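O-methyltransferase (Saccharopolyspora spinosa, PDB 4CE0) probably transfers a methyl group from S-adenosyl-L-methionine to the 4'-hydroxyl of the rhamnose of a spinosyn in a magnesium-dependent step of antibiotic biosynthesis. Local coordinates at residues W108-F113 with R161-W166; G83-G88 with D137-S142; T170-P175 with L196-P201. One frame throughout, in Å; residues are numbered along the deposited sequence.

Contact 1 of 3, residues W108-F113 with R161-W166. With SAH (S-adenosyl-L-homocysteine), chain B.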
loop_
_atom_site.group_PDB
_atom_site.type_symbol
_atom_site.label_atom_id
_atom_site.label_comp_id
_atom_site.label_asym_id
_atom_site.label_seq_id
_atom_site.Cartn_x
_atom_site.Cartn_y
_atom_site.Cartn_z
ATOM N N TRP A 108 -12.999 -16.887 -5.017
ATOM C CA TRP A 108 -14.112 -16.709 -5.929
ATOM C C TRP A 108 -14.736 -15.346 -5.766
ATOM O O TRP A 108 -15.174 -14.950 -4.680
ATOM C CB TRP A 108 -15.177 -17.793 -5.724
ATOM C CG TRP A 108 -14.669 -19.149 -6.055
ATOM C CD1 TRP A 108 -13.978 -20.018 -5.236
ATOM C CD2 TRP A 108 -14.801 -19.791 -7.313
ATOM N NE1 TRP A 108 -13.676 -21.175 -5.937
ATOM C CE2 TRP A 108 -14.158 -21.046 -7.219
ATOM C CE3 TRP A 108 -15.379 -19.415 -8.534
ATOM C CZ2 TRP A 108 -14.120 -21.942 -8.290
ATOM C CZ3 TRP A 108 -15.322 -20.301 -9.596
ATOM C CH2 TRP A 108 -14.691 -21.545 -9.464
ATOM N N VAL A 109 -14.790 -14.634 -6.874
ATOM C CA VAL A 109 -15.236 -13.259 -6.865
ATOM C C VAL A 109 -16.577 -13.283 -7.539
ATOM O O VAL A 109 -16.659 -13.350 -8.781
ATOM C CB VAL A 109 -14.253 -12.367 -7.631
ATOM C CG1 VAL A 109 -14.745 -10.903 -7.674
ATOM C CG2 VAL A 109 -12.883 -12.478 -7.018
ATOM N N VAL A 110 -17.627 -13.249 -6.715
ATOM C CA VAL A 110 -18.970 -13.559 -7.180
ATOM C C VAL A 110 -19.879 -12.349 -7.109
ATOM O O VAL A 110 -20.199 -11.842 -6.024
ATOM C CB VAL A 110 -19.642 -14.684 -6.350
ATOM C CG1 VAL A 110 -20.860 -15.190 -7.071
ATOM C CG2 VAL A 110 -18.683 -15.819 -6.003
ATOM N N ASP A 111 -20.351 -11.922 -8.266
ATOM C CA ASP A 111 -21.114 -10.699 -8.344
ATOM C C ASP A 111 -21.902 -10.648 -9.643
ATOM O O ASP A 111 -21.638 -11.418 -10.574
ATOM C CB ASP A 111 -20.160 -9.507 -8.276
ATOM C CG ASP A 111 -20.863 -8.227 -7.857
ATOM O OD1 ASP A 111 -21.539 -7.602 -8.708
ATOM O OD2 ASP A 111 -20.717 -7.835 -6.685
ATOM N N SER A 112 -22.862 -9.732 -9.724
ATOM C CA SER A 112 -23.490 -9.436 -11.019
ATOM C C SER A 112 -22.543 -8.625 -11.909
ATOM O O SER A 112 -22.582 -8.743 -13.124
ATOM C CB SER A 112 -24.753 -8.618 -10.823
ATOM O OG SER A 112 -24.397 -7.376 -10.271
ATOM N N PHE A 113 -21.699 -7.802 -11.289
ATOM C CA PHE A 113 -20.848 -6.833 -11.996
ATOM C C PHE A 113 -21.706 -5.806 -12.753
ATOM O O PHE A 113 -21.255 -5.207 -13.728
ATOM C CB PHE A 113 -19.814 -7.512 -12.911
ATOM C CG PHE A 113 -18.845 -8.419 -12.161
ATOM C CD1 PHE A 113 -17.786 -7.881 -11.420
ATOM C CD2 PHE A 113 -19.014 -9.803 -12.166
ATOM C CE1 PHE A 113 -16.931 -8.705 -10.706
ATOM C CE2 PHE A 113 -18.154 -10.635 -11.456
ATOM C CZ PHE A 113 -17.100 -10.082 -10.731
ATOM N N ARG A 161 -10.839 -16.374 -9.366
ATOM C CA ARG A 161 -11.859 -16.700 -10.377
ATOM C C ARG A 161 -13.117 -15.867 -10.186
ATOM O O ARG A 161 -13.524 -15.522 -9.060
ATOM C CB ARG A 161 -12.197 -18.183 -10.332
ATOM C CG ARG A 161 -10.985 -19.056 -10.660
ATOM C CD ARG A 161 -11.327 -20.544 -10.734
ATOM N NE ARG A 161 -12.262 -20.844 -11.831
ATOM C CZ ARG A 161 -12.532 -22.073 -12.283
ATOM N NH1 ARG A 161 -11.935 -23.137 -11.755
ATOM N NH2 ARG A 161 -13.415 -22.246 -13.254
ATOM N N PHE A 162 -13.697 -15.480 -11.307
ATOM C CA PHE A 162 -14.847 -14.602 -11.282
ATOM C C PHE A 162 -16.069 -15.381 -11.677
ATOM O O PHE A 162 -16.011 -16.194 -12.579
ATOM C CB PHE A 162 -14.616 -13.415 -12.205
ATOM C CG PHE A 162 -13.368 -12.635 -11.867
ATOM C CD1 PHE A 162 -12.138 -12.986 -12.424
ATOM C CD2 PHE A 162 -13.421 -11.544 -10.997
ATOM C CE1 PHE A 162 -10.977 -12.271 -12.123
ATOM C CE2 PHE A 162 -12.239 -10.808 -10.679
ATOM C CZ PHE A 162 -11.035 -11.173 -11.241
ATOM N N LEU A 163 -17.170 -15.161 -10.960
ATOM C CA LEU A 163 -18.438 -15.798 -11.289
ATOM C C LEU A 163 -19.466 -14.708 -11.529
ATOM O O LEU A 163 -20.121 -14.257 -10.571
ATOM C CB LEU A 163 -18.864 -16.717 -10.157
ATOM C CG LEU A 163 -20.056 -17.649 -10.346
ATOM C CD1 LEU A 163 -19.934 -18.500 -11.605
ATOM C CD2 LEU A 163 -20.179 -18.534 -9.081
ATOM N N PRO A 164 -19.611 -14.273 -12.803
ATOM C CA PRO A 164 -20.486 -13.144 -13.150
ATOM C C PRO A 164 -21.934 -13.583 -13.378
ATOM O O PRO A 164 -22.163 -14.542 -14.110
ATOM C CB PRO A 164 -19.865 -12.635 -14.458
ATOM C CG PRO A 164 -19.365 -13.870 -15.118
ATOM C CD PRO A 164 -18.809 -14.703 -13.972
ATOM N N GLY A 165 -22.889 -12.910 -12.741
ATOM C CA GLY A 165 -24.294 -13.184 -12.970
ATOM C C GLY A 165 -25.069 -12.832 -11.732
ATOM O O GLY A 165 -24.479 -12.494 -10.702
ATOM N N TRP A 166 -26.392 -12.866 -11.834
ATOM C CA TRP A 166 -27.236 -12.751 -10.657
ATOM C C TRP A 166 -27.094 -14.037 -9.871
ATOM O O TRP A 166 -27.069 -15.112 -10.450
ATOM C CB TRP A 166 -28.689 -12.481 -11.079
ATOM C CG TRP A 166 -28.755 -11.284 -11.966
ATOM C CD1 TRP A 166 -28.927 -11.261 -13.324
ATOM C CD2 TRP A 166 -28.585 -9.926 -11.561
ATOM N NE1 TRP A 166 -28.888 -9.968 -13.782
ATOM C CE2 TRP A 166 -28.690 -9.126 -12.716
ATOM C CE3 TRP A 166 -28.363 -9.302 -10.327
ATOM C CZ2 TRP A 166 -28.586 -7.735 -12.670
ATOM C CZ3 TRP A 166 -28.265 -7.924 -10.288
ATOM C CH2 TRP A 166 -28.367 -7.158 -11.450
HETATM N N SAH B . -16.905 -3.053 -0.819
HETATM C CA SAH B . -17.963 -4.050 -0.585
HETATM C CB SAH B . -18.937 -4.275 -1.714
HETATM C CG SAH B . -20.250 -5.054 -1.653
HETATM S SD SAH B . -21.468 -3.915 -2.378
HETATM C C SAH B . -17.092 -5.233 -0.441
HETATM O O SAH B . -17.658 -6.310 -0.534
HETATM O OXT SAH B . -15.800 -4.803 -0.220
HETATM C "C5'" SAH B . -22.791 -5.062 -2.904
HETATM C "C4'" SAH B . -22.445 -5.905 -4.140
HETATM O "O4'" SAH B . -23.326 -7.002 -4.257
HETATM C "C3'" SAH B . -22.560 -5.157 -5.472
HETATM O "O3'" SAH B . -21.306 -5.244 -6.116
HETATM C "C2'" SAH B . -23.680 -5.833 -6.274
HETATM O "O2'" SAH B . -23.549 -5.895 -7.711
HETATM C "C1'" SAH B . -23.715 -7.214 -5.612
HETATM N N9 SAH B . -25.016 -7.924 -5.608
HETATM C C8 SAH B . -26.043 -7.706 -4.714
HETATM N N7 SAH B . -27.020 -8.581 -4.990
HETATM C C5 SAH B . -26.629 -9.378 -6.009
HETATM C C6 SAH B . -27.235 -10.433 -6.694
HETATM N N6 SAH B . -28.454 -10.859 -6.366
HETATM N N1 SAH B . -26.573 -11.045 -7.732
HETATM C C2 SAH B . -25.302 -10.655 -8.099
HETATM N N3 SAH B . -24.731 -9.594 -7.435
HETATM C C4 SAH B . -25.355 -8.987 -6.388
#

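Contact 2 of 3, residues G83-G88 with D137-S142. With SAH (S-adenosyl-L-homocysteine), chain B.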
loop_
_atom_site.group_PDB
_atom_site.type_symbol
_atom_site.label_atom_id
_atom_site.label_comp_id
_atom_site.label_asym_id
_atom_site.label_seq_id
_atom_site.Cartn_x
_atom_site.Cartn_y
_atom_site.Cartn_z
ATOM N N GLY A 83 -20.892 -10.541 -3.456
ATOM C CA GLY A 83 -21.034 -9.093 -3.371
ATOM C C GLY A 83 -19.661 -8.460 -3.163
ATOM O O GLY A 83 -19.170 -8.398 -2.024
ATOM N N VAL A 84 -19.053 -8.009 -4.263
ATOM C CA VAL A 84 -17.647 -7.592 -4.281
ATOM C C VAL A 84 -17.406 -6.116 -4.606
ATOM O O VAL A 84 -16.357 -5.582 -4.249
ATOM C CB VAL A 84 -16.820 -8.488 -5.242
ATOM C CG1 VAL A 84 -17.212 -9.918 -5.048
ATOM C CG2 VAL A 84 -16.961 -8.068 -6.745
ATOM N N TRP A 85 -18.390 -5.453 -5.223
ATOM C CA TRP A 85 -18.256 -4.046 -5.621
ATOM C C TRP A 85 -16.949 -3.888 -6.378
ATOM O O TRP A 85 -16.763 -4.531 -7.422
ATOM C CB TRP A 85 -18.338 -3.121 -4.412
ATOM C CG TRP A 85 -18.480 -1.670 -4.697
ATOM C CD1 TRP A 85 -19.352 -1.096 -5.575
ATOM C CD2 TRP A 85 -17.788 -0.585 -4.048
ATOM N NE1 TRP A 85 -19.218 0.275 -5.544
ATOM C CE2 TRP A 85 -18.270 0.613 -4.621
ATOM C CE3 TRP A 85 -16.801 -0.513 -3.063
ATOM C CZ2 TRP A 85 -17.788 1.871 -4.242
ATOM C CZ3 TRP A 85 -16.310 0.742 -2.698
ATOM C CH2 TRP A 85 -16.798 1.912 -3.300
ATOM N N ARG A 86 -16.031 -3.075 -5.862
ATOM C CA ARG A 86 -14.793 -2.813 -6.587
ATOM C C ARG A 86 -13.744 -3.907 -6.403
ATOM O O ARG A 86 -12.697 -3.893 -7.066
ATOM C CB ARG A 86 -14.238 -1.439 -6.207
ATOM C CG ARG A 86 -15.043 -0.287 -6.789
ATOM C CD ARG A 86 -14.609 1.035 -6.234
ATOM N NE ARG A 86 -15.484 2.117 -6.679
ATOM C CZ ARG A 86 -15.577 3.305 -6.088
ATOM N NH1 ARG A 86 -14.843 3.594 -5.018
ATOM N NH2 ARG A 86 -16.419 4.206 -6.571
ATOM N N GLY A 87 -14.021 -4.840 -5.492
ATOM C CA GLY A 87 -13.217 -6.051 -5.368
ATOM C C GLY A 87 -12.283 -6.119 -4.200
ATOM O O GLY A 87 -11.612 -7.144 -3.990
ATOM N N GLY A 88 -12.310 -5.067 -3.393
ATOM C CA GLY A 88 -11.325 -4.841 -2.355
ATOM C C GLY A 88 -11.198 -5.964 -1.342
ATOM O O GLY A 88 -10.092 -6.391 -0.995
ATOM N N ASP A 137 -27.125 2.413 -8.410
ATOM C CA ASP A 137 -26.240 1.525 -9.161
ATOM C C ASP A 137 -25.009 2.213 -9.761
ATOM O O ASP A 137 -24.689 2.047 -10.911
ATOM C CB ASP A 137 -26.998 0.698 -10.208
ATOM C CG ASP A 137 -27.575 -0.594 -9.625
ATOM O OD1 ASP A 137 -27.240 -0.926 -8.471
ATOM O OD2 ASP A 137 -28.352 -1.286 -10.324
ATOM N N VAL A 138 -24.324 3.007 -8.951
ATOM C CA VAL A 138 -22.874 3.148 -9.042
ATOM C C VAL A 138 -22.250 2.244 -7.937
ATOM O O VAL A 138 -21.093 2.392 -7.512
ATOM C CB VAL A 138 -22.432 4.618 -9.011
ATOM C CG1 VAL A 138 -21.967 5.081 -7.592
ATOM C CG2 VAL A 138 -21.380 4.825 -10.092
ATOM N N LEU A 139 -23.083 1.318 -7.478
ATOM C CA LEU A 139 -22.648 0.054 -6.919
ATOM C C LEU A 139 -22.353 -0.935 -8.043
ATOM O O LEU A 139 -21.939 -2.078 -7.795
ATOM C CB LEU A 139 -23.754 -0.495 -6.040
ATOM C CG LEU A 139 -24.027 0.414 -4.852
ATOM C CD1 LEU A 139 -25.450 0.195 -4.327
ATOM C CD2 LEU A 139 -22.998 0.115 -3.810
ATOM N N GLY A 140 -22.587 -0.482 -9.275
ATOM C CA GLY A 140 -22.325 -1.256 -10.469
ATOM C C GLY A 140 -20.908 -1.067 -10.968
ATOM O O GLY A 140 -20.560 -0.009 -11.513
ATOM N N VAL A 141 -20.092 -2.102 -10.783
ATOM C CA VAL A 141 -18.701 -2.080 -11.209
ATOM C C VAL A 141 -18.449 -3.291 -12.097
ATOM O O VAL A 141 -18.592 -4.451 -11.657
ATOM C CB VAL A 141 -17.763 -2.107 -9.992
ATOM C CG1 VAL A 141 -16.277 -2.025 -10.429
ATOM C CG2 VAL A 141 -18.124 -0.990 -9.018
ATOM N N SER A 142 -18.116 -3.012 -13.354
ATOM C CA SER A 142 -17.880 -4.031 -14.377
ATOM C C SER A 142 -16.762 -5.023 -14.026
ATOM O O SER A 142 -15.830 -4.701 -13.277
ATOM C CB SER A 142 -17.504 -3.349 -15.705
ATOM O OG SER A 142 -16.242 -2.694 -15.601
HETATM N N SAH B . -16.905 -3.053 -0.819
HETATM C CA SAH B . -17.963 -4.050 -0.585
HETATM C CB SAH B . -18.937 -4.275 -1.714
HETATM C CG SAH B . -20.250 -5.054 -1.653
HETATM S SD SAH B . -21.468 -3.915 -2.378
HETATM C C SAH B . -17.092 -5.233 -0.441
HETATM O O SAH B . -17.658 -6.310 -0.534
HETATM O OXT SAH B . -15.800 -4.803 -0.220
HETATM C "C5'" SAH B . -22.791 -5.062 -2.904
HETATM C "C4'" SAH B . -22.445 -5.905 -4.140
HETATM O "O4'" SAH B . -23.326 -7.002 -4.257
HETATM C "C3'" SAH B . -22.560 -5.157 -5.472
HETATM O "O3'" SAH B . -21.306 -5.244 -6.116
HETATM C "C2'" SAH B . -23.680 -5.833 -6.274
HETATM O "O2'" SAH B . -23.549 -5.895 -7.711
HETATM C "C1'" SAH B . -23.715 -7.214 -5.612
HETATM N N9 SAH B . -25.016 -7.924 -5.608
HETATM C C8 SAH B . -26.043 -7.706 -4.714
HETATM N N7 SAH B . -27.020 -8.581 -4.990
HETATM C C5 SAH B . -26.629 -9.378 -6.009
HETATM C C6 SAH B . -27.235 -10.433 -6.694
HETATM N N6 SAH B . -28.454 -10.859 -6.366
HETATM N N1 SAH B . -26.573 -11.045 -7.732
HETATM C C2 SAH B . -25.302 -10.655 -8.099
HETATM N N3 SAH B . -24.731 -9.594 -7.435
HETATM C C4 SAH B . -25.355 -8.987 -6.388
HETATM O O HOH W 1 -18.757 -5.749 -9.017
#

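Contact 3 of 3, residues T170-P175 with L196-P201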
loop_
_atom_site.group_PDB
_atom_site.type_symbol
_atom_site.label_atom_id
_atom_site.label_comp_id
_atom_site.label_asym_id
_atom_site.label_seq_id
_atom_site.Cartn_x
_atom_site.Cartn_y
_atom_site.Cartn_z
ATOM N N THR A 170 -26.503 -17.964 -10.964
ATOM C CA THR A 170 -25.142 -18.501 -10.937
ATOM C C THR A 170 -24.813 -19.489 -9.823
ATOM O O THR A 170 -23.958 -20.355 -10.016
ATOM C CB THR A 170 -24.076 -17.368 -10.865
ATOM O OG1 THR A 170 -24.320 -16.536 -9.712
ATOM C CG2 THR A 170 -24.122 -16.539 -12.113
ATOM N N LEU A 171 -25.435 -19.352 -8.657
ATOM C CA LEU A 171 -25.019 -20.137 -7.488
ATOM C C LEU A 171 -25.574 -21.563 -7.438
ATOM O O LEU A 171 -24.913 -22.466 -6.917
ATOM C CB LEU A 171 -25.379 -19.397 -6.186
ATOM C CG LEU A 171 -24.778 -17.998 -5.983
ATOM C CD1 LEU A 171 -25.068 -17.507 -4.598
ATOM C CD2 LEU A 171 -23.282 -18.042 -6.206
ATOM N N PRO A 172 -26.781 -21.791 -7.992
ATOM C CA PRO A 172 -27.254 -23.184 -7.910
ATOM C C PRO A 172 -26.324 -24.188 -8.582
ATOM O O PRO A 172 -26.206 -25.329 -8.120
ATOM C CB PRO A 172 -28.610 -23.135 -8.612
ATOM C CG PRO A 172 -29.109 -21.732 -8.378
ATOM C CD PRO A 172 -27.838 -20.874 -8.461
ATOM N N THR A 173 -25.633 -23.752 -9.629
ATOM C CA THR A 173 -24.713 -24.612 -10.353
ATOM C C THR A 173 -23.269 -24.115 -10.249
ATOM O O THR A 173 -22.454 -24.392 -11.123
ATOM C CB THR A 173 -25.115 -24.651 -11.824
ATOM O OG1 THR A 173 -25.419 -23.310 -12.248
ATOM C CG2 THR A 173 -26.344 -25.538 -11.993
ATOM N N ALA A 174 -22.941 -23.398 -9.178
ATOM C CA ALA A 174 -21.619 -22.810 -9.084
ATOM C C ALA A 174 -20.543 -23.904 -9.179
ATOM O O ALA A 174 -20.691 -24.975 -8.599
ATOM C CB ALA A 174 -21.475 -22.023 -7.781
ATOM N N PRO A 175 -19.459 -23.641 -9.917
ATOM C CA PRO A 175 -18.368 -24.629 -9.988
ATOM C C PRO A 175 -17.448 -24.625 -8.751
ATOM O O PRO A 175 -16.264 -24.986 -8.830
ATOM C CB PRO A 175 -17.611 -24.224 -11.264
ATOM C CG PRO A 175 -17.863 -22.756 -11.409
ATOM C CD PRO A 175 -19.251 -22.515 -10.847
ATOM N N LEU A 196 -26.594 -18.069 0.929
ATOM C CA LEU A 196 -26.570 -19.051 2.012
ATOM C C LEU A 196 -27.090 -20.385 1.533
ATOM O O LEU A 196 -26.435 -21.404 1.736
ATOM C CB LEU A 196 -27.395 -18.588 3.238
ATOM C CG LEU A 196 -26.750 -17.480 4.067
ATOM C CD1 LEU A 196 -27.744 -16.977 5.092
ATOM C CD2 LEU A 196 -25.489 -17.982 4.743
ATOM N N ARG A 197 -28.262 -20.387 0.910
ATOM C CA ARG A 197 -28.863 -21.654 0.436
ATOM C C ARG A 197 -27.912 -22.460 -0.457
ATOM O O ARG A 197 -27.806 -23.674 -0.332
ATOM C CB ARG A 197 -30.134 -21.404 -0.360
ATOM C CG ARG A 197 -31.313 -20.995 0.489
ATOM C CD ARG A 197 -32.667 -21.099 -0.248
ATOM N NE ARG A 197 -33.702 -20.480 0.571
ATOM C CZ ARG A 197 -34.164 -21.004 1.705
ATOM N NH1 ARG A 197 -33.720 -22.187 2.134
ATOM N NH2 ARG A 197 -35.076 -20.352 2.408
ATOM N N ASN A 198 -27.215 -21.781 -1.359
ATOM C CA ASN A 198 -26.364 -22.466 -2.309
ATOM C C ASN A 198 -24.930 -22.725 -1.847
ATOM O O ASN A 198 -24.324 -23.705 -2.292
ATOM C CB ASN A 198 -26.379 -21.720 -3.653
ATOM C CG ASN A 198 -27.796 -21.677 -4.282
ATOM O OD1 ASN A 198 -28.293 -22.694 -4.714
ATOM N ND2 ASN A 198 -28.417 -20.504 -4.331
ATOM N N LEU A 199 -24.368 -21.872 -0.980
ATOM C CA LEU A 199 -22.941 -21.999 -0.659
ATOM C C LEU A 199 -22.654 -22.485 0.752
ATOM O O LEU A 199 -21.620 -23.104 0.994
ATOM C CB LEU A 199 -22.199 -20.684 -0.936
ATOM C CG LEU A 199 -22.271 -20.157 -2.371
ATOM C CD1 LEU A 199 -21.491 -18.826 -2.471
ATOM C CD2 LEU A 199 -21.733 -21.181 -3.382
ATOM N N TYR A 200 -23.549 -22.218 1.696
ATOM C CA TYR A 200 -23.312 -22.719 3.045
ATOM C C TYR A 200 -23.066 -24.223 3.103
ATOM O O TYR A 200 -22.225 -24.670 3.866
ATOM C CB TYR A 200 -24.455 -22.412 3.991
ATOM C CG TYR A 200 -24.080 -22.747 5.425
ATOM C CD1 TYR A 200 -23.239 -21.917 6.129
ATOM C CD2 TYR A 200 -24.560 -23.907 6.067
ATOM C CE1 TYR A 200 -22.879 -22.190 7.428
ATOM C CE2 TYR A 200 -24.188 -24.200 7.387
ATOM C CZ TYR A 200 -23.343 -23.313 8.059
ATOM O OH TYR A 200 -22.933 -23.513 9.370
ATOM N N PRO A 201 -23.821 -25.008 2.318
ATOM C CA PRO A 201 -23.585 -26.462 2.353
ATOM C C PRO A 201 -22.164 -26.840 1.923
ATOM O O PRO A 201 -21.679 -27.886 2.352
ATOM C CB PRO A 201 -24.625 -27.024 1.370
ATOM C CG PRO A 201 -25.713 -25.967 1.288
ATOM C CD PRO A 201 -24.970 -24.642 1.468
#

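Contact 1 of 3, residues W108-F113 with R161-W166
Trp108 and Arg161 run alongside each other, their ends turned in the same direction: Arg161 CB sits over the face of the indole's six-membered ring, and the arginine side chain bends at chi3 (64°), which brings NE to 3.5 Å from Trp108 CH2. Indole NE1 bonds to Asp78. One step on, Val109 N donates to Arg161 O at 2.7 Å, and Val109 O accepts from Leu163 N. Val109 CB packs beside Phe162 CD2, while on the face shared with Trp108, Val110 CG1 meets Leu163 CD2 at 4.0 Å. The parallel pairing continues from Asp111 N to Leu163 O and closes with Gly165 N on Asp111 O. The Asp111 carboxylate takes both ribose hydroxyls of SAH, O2' at 2.8 Å from OD1 and O3' at 2.7 Å from OD2; OD1 also accepts Phe113 N on its anti lone pair, an Asx turn. Ser112 N donates to adenine N3 (3.0 Å), and Ser112 CB makes a CH-pi contact over the face of the Trp166 six-membered ring, toward its rim. Phe113 CD2 packs on Pro164 CB. An acidic residue gripping the ribose at the end of a parallel strand is characteristic of the Rossmann-like class I methyltransferases.

Contact 2 of 3, residues G83-G88 with D137-S142
Trp85 turns the edge of its indole toward the backbone of Val138 and Leu139, and this is the tight half of the contact. The pyrrole edge meets two carbonyls close to the ring plane: Leu139 O lies 3.5 Å from Trp85 CD1, and Val138 O accepts a weak but almost straight bond from Trp85 NE1 at 3.4 Å. Val141, whose CB points at the other segment, sets CG2 against both Trp85 CD1 (3.7 Å) and Arg86 CG (3.9 Å). Arg86 runs extended across the indole: its CG lies above the ring centre, and its guanidinium has Trp85 CZ2 over its middle, 3.2 Å above the plane. That flat group is held further by Ala51 O, bonded to NH1. Leu139 adds CD2 near the indole and also leans on Met54 and Met116. A water bridges Trp85 O (2.8 Å) and Val141 O (2.9 Å), though it probably cannot serve every acceptor around it at once.

The solvent side is looser. There Val138 is exposed and offers the other segment little but its carbonyl.

The 83-88 loop that carries the indole is a tight turn. A type II' turn runs from Val84 to Gly87, closed by Gly87 N on Val84 O at 2.7 Å, and Trp85 takes a positive phi (50°) at its second position. Trp85 N makes a weak bond to ribose O3', and Gly87 is the N-cap of helix 88-100. A glycine-rich turn between the first strand of the sheet and the next helix, lying against SAH, corresponds to the first conserved motif of the class I methyltransferases.

Contact 3 of 3, residues T170-P175 with L196-P201
Leu171 and Asn198 press together through their CB atoms, 3.6 Å apart, where the turn after helix 167-170 meets the end of helix 189-199. Both CB atoms point at the opposing segment. The nearest pair of CA atoms, those of Pro172 and Asn198, is 5.7 Å apart.

The apolar part is carried by Leu199, whose two methyls divide the work: CD1 meets Leu171 CD2 at 4.2 Å, and CD2 comes to 4.5 Å from Ala174 CB. Both leucines also pack on the sheet, Leu199 on Leu179 and Leu182 of strand 179-184, Leu171 on Val110 of strand 107-111.

The polar group in the interface is the Asn198 amide, and it touches carbon. OD1 lies 3.4 Å from Pro172 CA, with CB and CG of the same proline a little farther off, while ND2 is 3.7 Å from Leu171 CB. The Asn198 and Pro172 side chains cross at a slant. The nitrogen is satisfied within its own helix, where Asp194 O accepts it.

Backbone bonds stay inside each segment. Ala174 N to Leu171 O, 3.1 Å, closes the type I turn that runs from Leu171 to Ala174, and the side chains at both ends of this turn, Leu171 and Ala174, face the helix together. In the 196-201 segment, Tyr200 N donates to Leu196 O at 3.0 Å.

The two segments are thus held by van der Waals contact alone, without a polar bond between them: an apolar inner part built on Leu171 and Leu199, and an outer part where an amide whose nitrogen is taken by its own helix lies against an exposed proline.

Overall arrangement
Contacts 1 and 2 have centres about 10 Å apart; both contribute residues to the SAH pocket and touch the ligand. Asp111 OD2, which holds the ribose, lies 2.9 Å from Val84 N, and Val110 O lies 3.0 Å from Gly83 N, both probable hydrogen bonds. Contact 3 adjoins contact 1, centres about 12 Å apart, with Val110 CG1 3.8 Å from Leu171 CD2. Contacts 2 and 3 do not touch; their nearest atoms are about 8 Å apart. The Leu171 side chain is about 7 Å from SAH and about 4 Å from the side chain of Phe167. The magnesium ion, bound by Asp185, Asp212 and Asp213, lies about 9 Å from the Trp85 side chain. The side chain of Asp111 is about 11 Å from the bound magnesium ion.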